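Local coordinates for histidine--tRNA ligase (Thermus thermophilus, PDB 1H4V), which catalyses the ATP-dependent attachment of L-histidine to tRNA(His), releasing AMP and diphosphate, and works as a homodimer, at residues K152-R157 with E310-A315; K368-A373 with T395-A400; R22-A27 with H125-E130. All coordinates share one frame; numbering follows the deposited sequence.

Interaction 1: residues K152-R157 with E310-A315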
loop_
_atom_site.group_PDB
_atom_site.type_symbol
_atom_site.label_atom_id
_atom_site.label_comp_id
_atom_site.label_asym_id
_atom_site.label_seq_id
_atom_site.Cartn_x
_atom_site.Cartn_y
_atom_site.Cartn_z
ATOM N N LYS A 152 -13.744 17.010 3.564
ATOM C CA LYS A 152 -14.268 18.119 2.781
ATOM C C LYS A 152 -13.567 18.178 1.429
ATOM O O LYS A 152 -14.205 18.411 0.413
ATOM C CB LYS A 152 -14.060 19.441 3.524
ATOM C CG LYS A 152 -15.253 20.377 3.478
ATOM C CD LYS A 152 -16.360 19.890 4.398
ATOM C CE LYS A 152 -17.604 20.769 4.304
ATOM N NZ LYS A 152 -18.278 20.660 2.977
ATOM N N GLU A 153 -12.252 17.958 1.424
ATOM C CA GLU A 153 -11.469 17.989 0.191
ATOM C C GLU A 153 -11.882 16.883 -0.767
ATOM O O GLU A 153 -11.679 16.999 -1.974
ATOM C CB GLU A 153 -9.979 17.857 0.498
ATOM C CG GLU A 153 -9.389 19.052 1.228
ATOM C CD GLU A 153 -9.104 20.238 0.316
ATOM O OE1 GLU A 153 -8.995 21.370 0.840
ATOM O OE2 GLU A 153 -8.974 20.044 -0.916
ATOM N N LEU A 154 -12.455 15.807 -0.226
ATOM C CA LEU A 154 -12.904 14.691 -1.045
ATOM C C LEU A 154 -14.201 15.045 -1.755
ATOM O O LEU A 154 -14.652 14.312 -2.630
ATOM C CB LEU A 154 -13.119 13.441 -0.186
ATOM C CG LEU A 154 -11.867 12.802 0.409
ATOM C CD1 LEU A 154 -12.268 11.696 1.346
ATOM C CD2 LEU A 154 -10.979 12.274 -0.698
ATOM N N GLY A 155 -14.804 16.165 -1.364
ATOM C CA GLY A 155 -16.042 16.592 -1.986
ATOM C C GLY A 155 -17.280 16.317 -1.155
ATOM O O GLY A 155 -18.385 16.723 -1.520
ATOM N N LEU A 156 -17.113 15.623 -0.037
ATOM C CA LEU A 156 -18.245 15.323 0.818
ATOM C C LEU A 156 -18.781 16.595 1.462
ATOM O O LEU A 156 -18.016 17.489 1.821
ATOM C CB LEU A 156 -17.831 14.329 1.906
ATOM C CG LEU A 156 -17.485 12.908 1.447
ATOM C CD1 LEU A 156 -16.910 12.101 2.603
ATOM C CD2 LEU A 156 -18.743 12.241 0.889
ATOM N N ARG A 157 -20.102 16.682 1.579
ATOM C CA ARG A 157 -20.754 17.821 2.223
ATOM C C ARG A 157 -21.738 17.247 3.233
ATOM O O ARG A 157 -21.900 16.035 3.314
ATOM C CB ARG A 157 -21.483 18.707 1.206
ATOM C CG ARG A 157 -22.282 17.966 0.167
ATOM C CD ARG A 157 -21.650 18.137 -1.198
ATOM N NE ARG A 157 -22.242 17.237 -2.181
ATOM C CZ ARG A 157 -21.948 17.253 -3.475
ATOM N NH1 ARG A 157 -21.070 18.129 -3.942
ATOM N NH2 ARG A 157 -22.526 16.388 -4.298
ATOM N N GLU A 310 -13.195 2.525 3.024
ATOM C CA GLU A 310 -14.424 1.985 2.452
ATOM C C GLU A 310 -15.648 2.781 2.902
ATOM O O GLU A 310 -16.577 2.976 2.126
ATOM C CB GLU A 310 -14.618 0.506 2.817
ATOM C CG GLU A 310 -13.645 -0.464 2.157
ATOM C CD GLU A 310 -12.297 -0.531 2.866
ATOM O OE1 GLU A 310 -12.141 0.113 3.934
ATOM O OE2 GLU A 310 -11.397 -1.238 2.355
ATOM N N ARG A 311 -15.651 3.243 4.150
ATOM C CA ARG A 311 -16.772 4.033 4.656
ATOM C C ARG A 311 -16.873 5.307 3.825
ATOM O O ARG A 311 -17.962 5.729 3.437
ATOM C CB ARG A 311 -16.554 4.429 6.120
ATOM C CG ARG A 311 -16.638 3.300 7.127
ATOM C CD ARG A 311 -18.077 2.913 7.425
ATOM N NE ARG A 311 -18.155 1.877 8.456
ATOM C CZ ARG A 311 -17.771 2.047 9.718
ATOM N NH1 ARG A 311 -17.287 3.220 10.113
ATOM N NH2 ARG A 311 -17.856 1.040 10.579
ATOM N N VAL A 312 -15.723 5.925 3.575
ATOM C CA VAL A 312 -15.670 7.158 2.803
ATOM C C VAL A 312 -16.073 6.943 1.352
ATOM O O VAL A 312 -16.838 7.732 0.816
ATOM C CB VAL A 312 -14.262 7.802 2.879
ATOM C CG1 VAL A 312 -14.173 8.987 1.935
ATOM C CG2 VAL A 312 -13.994 8.263 4.317
ATOM N N ALA A 313 -15.575 5.878 0.720
ATOM C CA ALA A 313 -15.942 5.598 -0.669
ATOM C C ALA A 313 -17.460 5.411 -0.772
ATOM O O ALA A 313 -18.074 5.798 -1.767
ATOM C CB ALA A 313 -15.226 4.351 -1.174
ATOM N N LEU A 314 -18.068 4.813 0.250
ATOM C CA LEU A 314 -19.515 4.626 0.225
ATOM C C LEU A 314 -20.206 5.980 0.355
ATOM O O LEU A 314 -21.183 6.260 -0.345
ATOM C CB LEU A 314 -19.979 3.697 1.354
ATOM C CG LEU A 314 -19.898 2.188 1.099
ATOM C CD1 LEU A 314 -20.178 1.442 2.396
ATOM C CD2 LEU A 314 -20.891 1.776 0.021
ATOM N N ALA A 315 -19.700 6.824 1.247
ATOM C CA ALA A 315 -20.290 8.144 1.424
ATOM C C ALA A 315 -20.220 8.925 0.116
ATOM O O ALA A 315 -21.187 9.578 -0.271
ATOM C CB ALA A 315 -19.579 8.896 2.531
#
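Leu154 and Leu156 face Val312 and Ala315 in a contact of apolar side chains, with one methyl also against the Ala315 carbonyl; no hydrogen bond crosses it, and the segments bury 165 Å² between them. The tightest approach is methyl on methyl: Leu154 CD1 lies 3.4 Å from Val312 CG1, the two side chains crossing at about a right angle. Leu156 CD1 sits between Val312 CG1 and Ala315 CB, 4.2 Å from each, while CD2 packs on Ala315, 3.8 Å from Ala315 CB and 3.7 Å from Ala315 C. Its CG stands beside the backbone N (chi1 -68°), the rotation that carries both methyls to the helix. Leu282 of strand 281-287 touches Leu156 and Ala315 as well, so a third surface meets this pair. An alanine in place of Leu156 would lack both methyls and is likely to leave a gap beside Ala315 and Leu282.

Within 152-157, Gly155 N bonds to Lys152 O at 2.9 Å, and Lys152 NZ reaches Leu156 O weakly at 3.4 Å. Arg157 forms a salt bridge with Glu319.

Gly155, with phi at 103° and two bonds running back into the last helical turn, marks a Schellman motif at the end of helix 137-153, and the leucines on either side of it pack on helix 309-318. That helix follows strand 302-308 in the strand-helix unit known as motif 3 of class II synthetases.

Interaction 2: residues K368-A373 with T395-A400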
loop_
_atom_site.group_PDB
_atom_site.type_symbol
_atom_site.label_atom_id
_atom_site.label_comp_id
_atom_site.label_asym_id
_atom_site.label_seq_id
_atom_site.Cartn_x
_atom_site.Cartn_y
_atom_site.Cartn_z
ATOM N N LYS A 368 -11.554 -3.220 -38.432
ATOM C CA LYS A 368 -11.824 -3.834 -37.137
ATOM C C LYS A 368 -10.797 -3.349 -36.107
ATOM O O LYS A 368 -11.138 -3.070 -34.961
ATOM C CB LYS A 368 -11.768 -5.357 -37.240
ATOM C CG LYS A 368 -12.541 -5.923 -38.421
ATOM C CD LYS A 368 -14.001 -5.500 -38.414
ATOM C CE LYS A 368 -14.703 -5.999 -39.670
ATOM N NZ LYS A 368 -14.043 -5.489 -40.913
ATOM N N GLY A 369 -9.542 -3.246 -36.527
ATOM C CA GLY A 369 -8.505 -2.793 -35.624
ATOM C C GLY A 369 -8.782 -1.380 -35.159
ATOM O O GLY A 369 -8.701 -1.076 -33.971
ATOM N N LEU A 370 -9.108 -0.513 -36.113
ATOM C CA LEU A 370 -9.408 0.881 -35.821
ATOM C C LEU A 370 -10.580 0.922 -34.853
ATOM O O LEU A 370 -10.651 1.766 -33.966
ATOM C CB LEU A 370 -9.764 1.613 -37.114
ATOM C CG LEU A 370 -10.314 3.027 -36.948
ATOM C CD1 LEU A 370 -9.295 3.893 -36.226
ATOM C CD2 LEU A 370 -10.644 3.604 -38.314
ATOM N N GLU A 371 -11.490 -0.018 -35.044
ATOM C CA GLU A 371 -12.673 -0.152 -34.217
ATOM C C GLU A 371 -12.242 -0.453 -32.774
ATOM O O GLU A 371 -12.810 0.082 -31.821
ATOM C CB GLU A 371 -13.520 -1.298 -34.779
ATOM C CG GLU A 371 -14.999 -1.270 -34.457
ATOM C CD GLU A 371 -15.792 -2.168 -35.404
ATOM O OE1 GLU A 371 -15.528 -3.392 -35.429
ATOM O OE2 GLU A 371 -16.670 -1.649 -36.130
ATOM N N GLU A 372 -11.228 -1.301 -32.616
ATOM C CA GLU A 372 -10.746 -1.658 -31.283
ATOM C C GLU A 372 -10.029 -0.490 -30.606
ATOM O O GLU A 372 -10.127 -0.318 -29.396
ATOM C CB GLU A 372 -9.826 -2.878 -31.363
ATOM C CG GLU A 372 -10.453 -4.021 -32.131
ATOM C CD GLU A 372 -9.641 -5.298 -32.074
ATOM O OE1 GLU A 372 -8.407 -5.238 -32.282
ATOM O OE2 GLU A 372 -10.248 -6.367 -31.832
ATOM N N ALA A 373 -9.318 0.314 -31.391
ATOM C CA ALA A 373 -8.610 1.468 -30.851
ATOM C C ALA A 373 -9.602 2.482 -30.293
ATOM O O ALA A 373 -9.336 3.110 -29.277
ATOM C CB ALA A 373 -7.756 2.112 -31.928
ATOM N N THR A 395 1.809 3.748 -40.210
ATOM C CA THR A 395 0.690 4.601 -40.557
ATOM C C THR A 395 0.035 4.954 -39.243
ATOM O O THR A 395 -0.273 4.073 -38.442
ATOM C CB THR A 395 -0.323 3.870 -41.465
ATOM O OG1 THR A 395 0.269 3.657 -42.751
ATOM C CG2 THR A 395 -1.595 4.686 -41.632
ATOM N N LEU A 396 -0.151 6.245 -39.008
ATOM C CA LEU A 396 -0.777 6.701 -37.778
ATOM C C LEU A 396 -2.070 7.439 -38.090
ATOM O O LEU A 396 -2.202 8.076 -39.132
ATOM C CB LEU A 396 0.173 7.623 -36.999
ATOM C CG LEU A 396 1.472 7.008 -36.451
ATOM C CD1 LEU A 396 2.290 8.086 -35.738
ATOM C CD2 LEU A 396 1.147 5.856 -35.503
ATOM N N LYS A 397 -3.031 7.337 -37.184
ATOM C CA LYS A 397 -4.297 8.006 -37.371
ATOM C C LYS A 397 -4.763 8.595 -36.054
ATOM O O LYS A 397 -5.075 7.859 -35.119
ATOM C CB LYS A 397 -5.349 7.026 -37.892
ATOM C CG LYS A 397 -6.685 7.680 -38.207
ATOM C CD LYS A 397 -7.725 6.648 -38.616
ATOM C CE LYS A 397 -8.941 7.312 -39.237
ATOM N NZ LYS A 397 -8.545 8.076 -40.459
ATOM N N ARG A 398 -4.798 9.921 -35.971
ATOM C CA ARG A 398 -5.262 10.561 -34.755
ATOM C C ARG A 398 -6.765 10.309 -34.748
ATOM O O ARG A 398 -7.504 10.861 -35.559
ATOM C CB ARG A 398 -4.946 12.055 -34.775
ATOM C CG ARG A 398 -5.288 12.755 -33.472
ATOM C CD ARG A 398 -4.624 14.122 -33.367
ATOM N NE ARG A 398 -4.874 14.742 -32.066
ATOM C CZ ARG A 398 -4.552 14.192 -30.899
ATOM N NH1 ARG A 398 -3.964 13.005 -30.863
ATOM N NH2 ARG A 398 -4.826 14.821 -29.765
ATOM N N LEU A 399 -7.207 9.448 -33.838
ATOM C CA LEU A 399 -8.614 9.084 -33.759
ATOM C C LEU A 399 -9.576 10.261 -33.625
ATOM O O LEU A 399 -10.568 10.334 -34.349
ATOM C CB LEU A 399 -8.837 8.082 -32.616
ATOM C CG LEU A 399 -8.044 6.767 -32.685
ATOM C CD1 LEU A 399 -8.613 5.783 -31.687
ATOM C CD2 LEU A 399 -8.124 6.171 -34.061
ATOM N N ALA A 400 -9.279 11.185 -32.720
ATOM C CA ALA A 400 -10.136 12.344 -32.497
ATOM C C ALA A 400 -10.370 13.238 -33.722
ATOM O O ALA A 400 -11.441 13.829 -33.858
ATOM C CB ALA A 400 -9.582 13.182 -31.349
#
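The flat group met here is the peptide carbonyl of Ala373: Leu399 CD1 lies over its face, 3.7 Å from both Ala373 C and Ala373 O. Leu399 CD1 stands about 3.6 Å above the Ala373 carbonyl plane, and the equal distances show that it is not beyond the oxygen. The same methyl is 3.8 Å from Ala373 CB, so one branch of Leu399 covers both the side chain and the backbone of this residue.

The other branch serves Leu370. Leu399 CD2 comes to 3.4 Å from Leu370 CD1, a close methyl pair, and the two leucines slide past each other in opposite directions. Leu370 has its CG anti to the backbone N (chi1 171°), which brings its end nearer the strand than its CB direction alone suggests.

These residues join helix 366-375 to the end of strand 393-398 and the turn that follows it, in the alpha/beta anticodon-binding domain of class IIa synthetases. Beside strand 393-398 in the sheet runs strand 380-384, whose Ala381 touches both Ala373 and Leu399 and whose Phe383 touches Leu370.

Lys397 contributes its aliphatic part, crossing Leu370 at about a right angle: Lys397 CD is 4.0 Å from Leu370 CD1, and Lys397 CE is 4.2 Å from Leu370 CD2. The chain runs extended until chi4, where it bends (60°). The methylenes pack on the leucine while the amine is hydrogen-bonded to Gly402 O.

Interaction 3: residues R22-A27 with H125-E130. With SO4 (sulfate ion), chain B.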
loop_
_atom_site.group_PDB
_atom_site.type_symbol
_atom_site.label_atom_id
_atom_site.label_comp_id
_atom_site.label_asym_id
_atom_site.label_seq_id
_atom_site.Cartn_x
_atom_site.Cartn_y
_atom_site.Cartn_z
ATOM N N ARG A 22 -7.554 7.696 -4.568
ATOM C CA ARG A 22 -7.849 9.118 -4.524
ATOM C C ARG A 22 -8.000 9.543 -3.075
ATOM O O ARG A 22 -7.454 10.562 -2.642
ATOM C CB ARG A 22 -9.142 9.432 -5.278
ATOM C CG ARG A 22 -8.974 9.584 -6.769
ATOM C CD ARG A 22 -9.984 10.584 -7.295
ATOM N NE ARG A 22 -9.930 10.728 -8.744
ATOM C CZ ARG A 22 -10.630 11.632 -9.422
ATOM N NH1 ARG A 22 -11.427 12.466 -8.769
ATOM N NH2 ARG A 22 -10.546 11.690 -10.747
ATOM N N ILE A 23 -8.756 8.744 -2.333
ATOM C CA ILE A 23 -9.004 9.010 -0.933
ATOM C C ILE A 23 -7.700 9.104 -0.159
ATOM O O ILE A 23 -7.490 10.062 0.595
ATOM C CB ILE A 23 -9.910 7.919 -0.337
ATOM C CG1 ILE A 23 -11.270 7.962 -1.049
ATOM C CG2 ILE A 23 -10.098 8.140 1.151
ATOM C CD1 ILE A 23 -12.214 6.854 -0.664
ATOM N N VAL A 24 -6.819 8.124 -0.352
ATOM C CA VAL A 24 -5.540 8.134 0.343
ATOM C C VAL A 24 -4.663 9.289 -0.144
ATOM O O VAL A 24 -4.008 9.946 0.671
ATOM C CB VAL A 24 -4.797 6.764 0.183
ATOM C CG1 VAL A 24 -3.361 6.882 0.640
ATOM C CG2 VAL A 24 -5.501 5.691 1.036
ATOM N N ALA A 25 -4.657 9.554 -1.454
ATOM C CA ALA A 25 -3.856 10.652 -2.006
ATOM C C ALA A 25 -4.310 11.983 -1.407
ATOM O O ALA A 25 -3.500 12.873 -1.168
ATOM C CB ALA A 25 -3.971 10.705 -3.536
ATOM N N THR A 26 -5.608 12.119 -1.175
ATOM C CA THR A 26 -6.129 13.339 -0.586
ATOM C C THR A 26 -5.681 13.479 0.868
ATOM O O THR A 26 -5.268 14.555 1.292
ATOM C CB THR A 26 -7.649 13.368 -0.655
ATOM O OG1 THR A 26 -8.045 13.461 -2.027
ATOM C CG2 THR A 26 -8.198 14.557 0.119
ATOM N N ALA A 27 -5.758 12.393 1.634
ATOM C CA ALA A 27 -5.325 12.442 3.027
ATOM C C ALA A 27 -3.834 12.785 3.043
ATOM O O ALA A 27 -3.385 13.599 3.853
ATOM C CB ALA A 27 -5.560 11.093 3.714
ATOM N N HIS A 125 -9.513 -0.827 5.072
ATOM C CA HIS A 125 -8.384 0.089 5.048
ATOM C C HIS A 125 -8.746 1.380 5.754
ATOM O O HIS A 125 -9.886 1.850 5.698
ATOM C CB HIS A 125 -7.982 0.394 3.606
ATOM C CG HIS A 125 -7.600 -0.818 2.818
ATOM N ND1 HIS A 125 -8.524 -1.741 2.376
ATOM C CD2 HIS A 125 -6.389 -1.285 2.433
ATOM C CE1 HIS A 125 -7.900 -2.727 1.756
ATOM N NE2 HIS A 125 -6.603 -2.475 1.777
ATOM N N GLN A 126 -7.789 1.950 6.458
ATOM C CA GLN A 126 -8.076 3.204 7.109
ATOM C C GLN A 126 -6.878 4.104 7.090
ATOM O O GLN A 126 -5.742 3.651 6.895
ATOM C CB GLN A 126 -8.583 3.005 8.547
ATOM C CG GLN A 126 -7.722 2.226 9.496
ATOM C CD GLN A 126 -8.274 2.281 10.929
ATOM O OE1 GLN A 126 -9.472 2.079 11.157
ATOM N NE2 GLN A 126 -7.399 2.555 11.895
ATOM N N VAL A 127 -7.147 5.393 7.237
ATOM C CA VAL A 127 -6.091 6.382 7.279
ATOM C C VAL A 127 -5.978 6.804 8.728
ATOM O O VAL A 127 -6.986 7.071 9.373
ATOM C CB VAL A 127 -6.439 7.605 6.413
ATOM C CG1 VAL A 127 -5.463 8.743 6.709
ATOM C CG2 VAL A 127 -6.392 7.217 4.931
ATOM N N ASN A 128 -4.760 6.838 9.250
ATOM C CA ASN A 128 -4.555 7.242 10.635
ATOM C C ASN A 128 -3.683 8.470 10.711
ATOM O O ASN A 128 -2.747 8.623 9.930
ATOM C CB ASN A 128 -3.880 6.135 11.458
ATOM C CG ASN A 128 -4.848 5.057 11.904
ATOM O OD1 ASN A 128 -5.176 4.143 11.149
ATOM N ND2 ASN A 128 -5.311 5.161 13.139
ATOM N N TYR A 129 -4.001 9.335 11.660
ATOM C CA TYR A 129 -3.236 10.543 11.908
ATOM C C TYR A 129 -2.997 10.576 13.415
ATOM O O TYR A 129 -3.927 10.402 14.198
ATOM C CB TYR A 129 -4.011 11.794 11.515
ATOM C CG TYR A 129 -3.351 13.050 12.041
ATOM C CD1 TYR A 129 -2.178 13.543 11.463
ATOM C CD2 TYR A 129 -3.875 13.723 13.138
ATOM C CE1 TYR A 129 -1.545 14.677 11.965
ATOM C CE2 TYR A 129 -3.252 14.853 13.655
ATOM C CZ TYR A 129 -2.088 15.324 13.061
ATOM O OH TYR A 129 -1.475 16.443 13.569
ATOM N N GLU A 130 -1.759 10.822 13.812
ATOM C CA GLU A 130 -1.406 10.859 15.222
ATOM C C GLU A 130 -0.402 11.984 15.534
ATOM O O GLU A 130 0.611 12.145 14.849
ATOM C CB GLU A 130 -0.807 9.500 15.608
ATOM C CG GLU A 130 -1.586 8.684 16.633
ATOM C CD GLU A 130 -3.053 8.452 16.290
ATOM O OE1 GLU A 130 -3.909 8.840 17.106
ATOM O OE2 GLU A 130 -3.360 7.876 15.226
HETATM S S SO4 B . -7.635 8.765 -11.356
HETATM O O1 SO4 B . -8.801 9.212 -12.144
HETATM O O2 SO4 B . -7.648 9.423 -10.038
HETATM O O3 SO4 B . -6.384 9.106 -12.051
HETATM O O4 SO4 B . -7.703 7.300 -11.185
#
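The helix of class II motif 1 packs here on the second strand of motif 2: Val24 and Ala27, on helix 14-33, meet Val127 on strand 123-132. With CG1 anti to the backbone N (chi1 168°) and CG2 anti to the carbonyl carbon, Val127 spreads both methyls over Ala27 CB, at 3.8 Å and 4.1 Å. A looser touch, 4.3 Å, joins Val24 CG2 to Val127 CG2. Ala27 has only a CB here, consistent with the close approach of the backbones (Val24 CA to Val127 CA, 7.2 Å). Phe307 of strand 302-308 extends the apolar surface, touching Ile23 and Val127.

Two side-chain bonds run within the segments. On the helix, Arg22 O is gripped twice by Thr26, whose N and OG1 (3.0 Å) approach from opposite faces of the carbonyl plane. On the strand, Gln126 NE2 donates to Asn128 OD1 at 2.8 Å, in the carbonyl plane and on a lone pair, although the acceptor lies 26° out of the amide plane of Gln126.

Arg22 extends to a sulfate ion, probably from the crystallisation liquor, which sits at the guanidinium edge. Arg22 NE bonds to sulfate O2 at 2.9 Å with a 158° angle at the hydrogen, and NH2 reaches O1 weakly. Arg18 NE also binds the ion, which implies that two positive charges probably balance the sulfate, whereas the helix-strand interface itself rests on methyl contacts.

Overall arrangement
Following the chain, 22-27 opens first and interaction 3 closes its loop at 125-130, returning after 97 residues to join the motif 1 helix to a motif 2 strand. Interaction 1 then opens at 152-157 and closes at 310-315, on the motif 3 helix. Interaction 2 follows, a short closure of 21 intervening residues within the anticodon-binding domain. All three are in series; none nests or crosses. Interactions 1 and 3 touch within the catalytic region, where Glu310 OE2 lies 2.9 Å from His125 ND1, a probable hydrogen bond, and Leu154 packs on Thr26. Interaction 2 stands apart, its centre about 38 Å from that of interaction 1 and about 40 Å from that of interaction 3.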